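Long-range contact in structural protein ORF273 (Acidianus two-tailed virus, PDB 4ART), which is a virion structural protein of an archaeal virus, with a fold described as new and stable to heat and acid, its precise role in the particle not established: residues G109-Y120 and Y160-I171. Residues are numbered along the deposited sequence; the frame is centred on the assembly and turned at random.
Sequences GLPSISDILKFY and YDIDSLARALRI. With SO4 (sulfate ion), chain E.
Ile116 is the knob of this contact: its side chain drops into the hole formed by Ile162, Leu165, Ala166 and Ile171. The CG2 branch, turned anti to the backbone N (the CG1 torsion is -46°), enters that hollow and lies 4.0 Å from the backbone N of Ala166. Helices 113-120 and 162-168 cross steeply here, with an angle of 111° between their directions and axes 9.8 Å apart. The Tyr120 ring meets two methyls obliquely, CD1 near Ala166 CB and CD2 3.5 Å from Ile171 CG2, and that same Ile171 methyl meets Leu117 CD1. Phe119 instead slants across Ile162, whose CD1 comes within 3.7 Å of Phe119 CD2; Phe90 packs against this ring edge-to-face.

In the turn leading into helix 113-120, Pro111 CG and Leu165 CD2 butt against each other at 3.2 Å, tighter than normal carbon contact. The neighbouring ring carbon, Pro111 CD, sits over the face of Tyr160, 4.2 Å from the ring centroid and nearly on the normal, a CH-pi contact. Leu110 CD2 lies between Leu165 CD1 and Tyr160 CE2, the leucine crossing the tyrosine at about a right angle, while Ile113 CD1 nestles against both methyls of Leu169. Helix 188-201 touches Leu117 and Ile171, and Tyr210 packs on Leu110, Ile113 and Leu169.

No direct hydrogen bond joins the segments; a water hydrogen-bonded to Tyr160 OH can also donate to Gly109 O. A sulfate, probably from the crystallisation liquor, rests at the start of helix 113-120, bonded by Ser112 OG. The chemistry across the contact is therefore almost wholly apolar: the join of 109-120 to the strand end and helix of 160-171 rests mainly on complementary shape.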
loop_
_atom_site.group_PDB
_atom_site.type_symbol
_atom_site.label_atom_id
_atom_site.label_comp_id
_atom_site.label_asym_id
_atom_site.label_seq_id
_atom_site.Cartn_x
_atom_site.Cartn_y
_atom_site.Cartn_z
ATOM N N GLY A 109 9.611 -1.294 6.468
ATOM C CA GLY A 109 8.319 -0.701 6.789
ATOM C C GLY A 109 8.398 0.741 7.229
ATOM O O GLY A 109 7.908 1.110 8.311
ATOM N N LEU A 110 8.973 1.573 6.342
ATOM C CA LEU A 110 9.119 2.991 6.576
ATOM C C LEU A 110 7.768 3.655 6.594
ATOM O O LEU A 110 6.871 3.259 5.862
ATOM C CB LEU A 110 9.968 3.634 5.469
ATOM C CG LEU A 110 11.480 3.567 5.679
ATOM C CD1 LEU A 110 12.203 3.864 4.424
ATOM C CD2 LEU A 110 11.930 4.540 6.728
ATOM N N PRO A 111 7.616 4.705 7.395
ATOM C CA PRO A 111 6.378 5.486 7.322
ATOM C C PRO A 111 6.191 6.044 5.940
ATOM O O PRO A 111 7.141 6.248 5.181
ATOM C CB PRO A 111 6.636 6.667 8.246
ATOM C CG PRO A 111 8.085 6.688 8.455
ATOM C CD PRO A 111 8.599 5.314 8.308
ATOM N N SER A 112 4.935 6.243 5.621
ATOM C CA SER A 112 4.419 6.882 4.446
ATOM C C SER A 112 5.131 8.255 4.302
ATOM O O SER A 112 5.329 8.950 5.315
ATOM C CB SER A 112 2.918 7.068 4.653
ATOM O OG SER A 112 2.528 8.406 4.443
ATOM N N ILE A 113 5.507 8.635 3.055
ATOM C CA ILE A 113 6.168 9.913 2.751
ATOM C C ILE A 113 5.274 11.056 3.218
ATOM O O ILE A 113 5.742 11.986 3.886
ATOM C CB ILE A 113 6.557 10.008 1.233
ATOM C CG1 ILE A 113 7.870 9.263 0.980
ATOM C CG2 ILE A 113 6.698 11.476 0.723
ATOM C CD1 ILE A 113 9.174 9.880 1.628
ATOM N N SER A 114 3.973 10.935 2.913
ATOM C CA SER A 114 2.949 11.900 3.282
ATOM C C SER A 114 2.996 12.196 4.773
ATOM O O SER A 114 2.986 13.357 5.163
ATOM C CB SER A 114 1.558 11.395 2.887
ATOM O OG SER A 114 1.430 11.214 1.489
ATOM N N ASP A 115 3.030 11.160 5.594
ATOM C CA ASP A 115 3.089 11.272 7.048
ATOM C C ASP A 115 4.338 11.982 7.552
ATOM O O ASP A 115 4.200 12.929 8.319
ATOM C CB ASP A 115 2.949 9.889 7.721
ATOM C CG ASP A 115 1.512 9.382 7.828
ATOM O OD1 ASP A 115 0.595 10.189 7.724
ATOM O OD2 ASP A 115 1.323 8.176 8.033
ATOM N N ILE A 116 5.527 11.574 7.116
ATOM C CA ILE A 116 6.808 12.197 7.561
ATOM C C ILE A 116 6.895 13.653 7.164
ATOM O O ILE A 116 7.327 14.479 7.962
ATOM C CB ILE A 116 8.082 11.421 7.110
ATOM C CG1 ILE A 116 7.938 9.966 7.343
ATOM C CG2 ILE A 116 9.432 11.973 7.657
ATOM C CD1 ILE A 116 7.992 9.410 6.091
ATOM N N LEU A 117 6.493 13.963 5.932
ATOM C CA LEU A 117 6.477 15.336 5.454
ATOM C C LEU A 117 5.507 16.166 6.313
ATOM O O LEU A 117 5.887 17.244 6.758
ATOM C CB LEU A 117 6.033 15.373 3.982
ATOM C CG LEU A 117 6.054 16.758 3.345
ATOM C CD1 LEU A 117 7.463 17.349 3.350
ATOM C CD2 LEU A 117 5.444 16.740 1.954
ATOM N N LYS A 118 4.272 15.661 6.547
ATOM C CA LYS A 118 3.261 16.336 7.371
ATOM C C LYS A 118 3.822 16.567 8.784
ATOM O O LYS A 118 3.784 17.688 9.288
ATOM C CB LYS A 118 1.968 15.497 7.434
ATOM C CG LYS A 118 0.924 15.992 8.438
ATOM C CD LYS A 118 -0.362 15.168 8.393
ATOM C CE LYS A 118 -0.342 13.909 9.198
ATOM N NZ LYS A 118 -1.513 13.050 8.875
ATOM N N PHE A 119 4.346 15.512 9.399
ATOM C CA PHE A 119 4.932 15.541 10.737
ATOM C C PHE A 119 6.114 16.527 10.817
ATOM O O PHE A 119 6.150 17.309 11.755
ATOM C CB PHE A 119 5.326 14.119 11.197
ATOM C CG PHE A 119 4.194 13.087 11.287
ATOM C CD1 PHE A 119 2.876 13.483 11.466
ATOM C CD2 PHE A 119 4.465 11.715 11.263
ATOM C CE1 PHE A 119 1.842 12.524 11.599
ATOM C CE2 PHE A 119 3.420 10.763 11.391
ATOM C CZ PHE A 119 2.125 11.177 11.553
ATOM N N TYR A 120 7.023 16.549 9.812
ATOM C CA TYR A 120 8.158 17.494 9.796
ATOM C C TYR A 120 7.661 18.920 9.670
ATOM O O TYR A 120 8.083 19.776 10.451
ATOM C CB TYR A 120 9.196 17.190 8.677
ATOM C CG TYR A 120 10.218 18.310 8.518
ATOM C CD1 TYR A 120 11.358 18.361 9.320
ATOM C CD2 TYR A 120 10.008 19.358 7.616
ATOM C CE1 TYR A 120 12.254 19.431 9.240
ATOM C CE2 TYR A 120 10.914 20.415 7.502
ATOM C CZ TYR A 120 12.036 20.450 8.317
ATOM O OH TYR A 120 12.911 21.509 8.216
ATOM N N TYR A 160 10.954 4.928 14.810
ATOM C CA TYR A 160 11.724 5.882 14.000
ATOM C C TYR A 160 11.619 7.252 14.622
ATOM O O TYR A 160 10.531 7.683 14.983
ATOM C CB TYR A 160 11.139 5.958 12.565
ATOM C CG TYR A 160 11.124 4.642 11.812
ATOM C CD1 TYR A 160 10.065 3.750 11.947
ATOM C CD2 TYR A 160 12.194 4.268 10.994
ATOM C CE1 TYR A 160 10.065 2.524 11.288
ATOM C CE2 TYR A 160 12.194 3.058 10.314
ATOM C CZ TYR A 160 11.136 2.182 10.474
ATOM O OH TYR A 160 11.131 1.007 9.771
ATOM N N ASP A 161 12.728 7.955 14.672
ATOM C CA ASP A 161 12.810 9.346 15.117
ATOM C C ASP A 161 12.429 10.152 13.874
ATOM O O ASP A 161 13.103 10.038 12.853
ATOM C CB ASP A 161 14.254 9.691 15.562
ATOM C CG ASP A 161 14.407 11.141 16.003
ATOM O OD1 ASP A 161 14.672 11.994 15.152
ATOM O OD2 ASP A 161 14.204 11.422 17.178
ATOM N N ILE A 162 11.363 10.950 13.952
ATOM C CA ILE A 162 10.845 11.716 12.812
ATOM C C ILE A 162 11.852 12.714 12.222
ATOM O O ILE A 162 11.986 12.764 11.008
ATOM C CB ILE A 162 9.420 12.321 13.114
ATOM C CG1 ILE A 162 8.388 11.169 13.329
ATOM C CG2 ILE A 162 8.967 13.312 12.006
ATOM C CD1 ILE A 162 7.092 11.556 13.906
ATOM N N ASP A 163 12.562 13.478 13.066
ATOM C CA ASP A 163 13.564 14.456 12.622
ATOM C C ASP A 163 14.665 13.809 11.811
ATOM O O ASP A 163 15.061 14.340 10.773
ATOM C CB ASP A 163 14.231 15.150 13.833
ATOM C CG ASP A 163 13.354 16.064 14.647
ATOM O OD1 ASP A 163 12.306 16.501 14.123
ATOM O OD2 ASP A 163 13.747 16.397 15.792
ATOM N N SER A 164 15.183 12.684 12.323
ATOM C CA SER A 164 16.283 11.914 11.734
ATOM C C SER A 164 15.857 11.392 10.395
ATOM O O SER A 164 16.595 11.538 9.426
ATOM C CB SER A 164 16.673 10.755 12.648
ATOM O OG SER A 164 17.708 11.184 13.504
ATOM N N LEU A 165 14.651 10.830 10.328
ATOM C CA LEU A 165 14.075 10.333 9.098
ATOM C C LEU A 165 13.889 11.452 8.063
ATOM O O LEU A 165 14.272 11.279 6.906
ATOM C CB LEU A 165 12.735 9.645 9.408
ATOM C CG LEU A 165 12.197 8.749 8.336
ATOM C CD1 LEU A 165 13.276 7.779 7.812
ATOM C CD2 LEU A 165 11.042 7.964 8.862
ATOM N N ALA A 166 13.326 12.598 8.484
ATOM C CA ALA A 166 13.090 13.743 7.593
ATOM C C ALA A 166 14.414 14.241 6.986
ATOM O O ALA A 166 14.458 14.520 5.788
ATOM C CB ALA A 166 12.379 14.886 8.346
ATOM N N ARG A 167 15.494 14.316 7.810
ATOM C CA ARG A 167 16.821 14.734 7.389
ATOM C C ARG A 167 17.396 13.791 6.344
ATOM O O ARG A 167 17.934 14.268 5.364
ATOM C CB ARG A 167 17.781 14.839 8.592
ATOM C CG ARG A 167 17.636 16.132 9.361
ATOM C CD ARG A 167 18.797 16.365 10.317
ATOM N NE ARG A 167 18.833 15.391 11.410
ATOM C CZ ARG A 167 18.163 15.528 12.550
ATOM N NH1 ARG A 167 17.384 16.589 12.750
ATOM N NH2 ARG A 167 18.265 14.605 13.499
ATOM N N ALA A 168 17.289 12.466 6.550
ATOM C CA ALA A 168 17.790 11.450 5.602
ATOM C C ALA A 168 17.032 11.504 4.279
ATOM O O ALA A 168 17.582 11.136 3.249
ATOM C CB ALA A 168 17.681 10.058 6.212
ATOM N N LEU A 169 15.768 11.945 4.318
ATOM C CA LEU A 169 14.909 12.080 3.149
ATOM C C LEU A 169 15.133 13.424 2.472
ATOM O O LEU A 169 14.524 13.695 1.431
ATOM C CB LEU A 169 13.416 11.905 3.544
ATOM C CG LEU A 169 12.954 10.470 3.760
ATOM C CD1 LEU A 169 11.593 10.432 4.471
ATOM C CD2 LEU A 169 12.937 9.692 2.416
ATOM N N ARG A 170 15.990 14.278 3.068
ATOM C CA ARG A 170 16.376 15.631 2.626
ATOM C C ARG A 170 15.186 16.584 2.671
ATOM O O ARG A 170 15.221 17.659 2.055
ATOM C CB ARG A 170 17.071 15.652 1.244
ATOM C CG ARG A 170 18.394 14.870 1.157
ATOM C CD ARG A 170 19.047 15.000 -0.212
ATOM N NE ARG A 170 19.460 16.379 -0.513
ATOM C CZ ARG A 170 18.821 17.206 -1.341
ATOM N NH1 ARG A 170 17.723 16.806 -1.978
ATOM N NH2 ARG A 170 19.274 18.437 -1.538
ATOM N N ILE A 171 14.158 16.211 3.447
ATOM C CA ILE A 171 12.963 17.028 3.615
ATOM C C ILE A 171 13.292 18.468 4.056
ATOM O O ILE A 171 12.749 19.374 3.429
ATOM C CB ILE A 171 11.849 16.317 4.425
ATOM C CG1 ILE A 171 11.192 15.210 3.582
ATOM C CG2 ILE A 171 10.795 17.308 4.913
ATOM C CD1 ILE A 171 10.363 14.186 4.339
HETATM S S SO4 E . 1.477 7.287 1.176
HETATM O O1 SO4 E . 2.641 8.103 1.470
HETATM O O2 SO4 E . 1.205 6.302 2.214
HETATM O O3 SO4 E . 0.315 8.168 1.042
HETATM O O4 SO4 E . 1.703 6.546 -0.072
HETATM O O HOH W 1 9.341 -1.084 10.026
#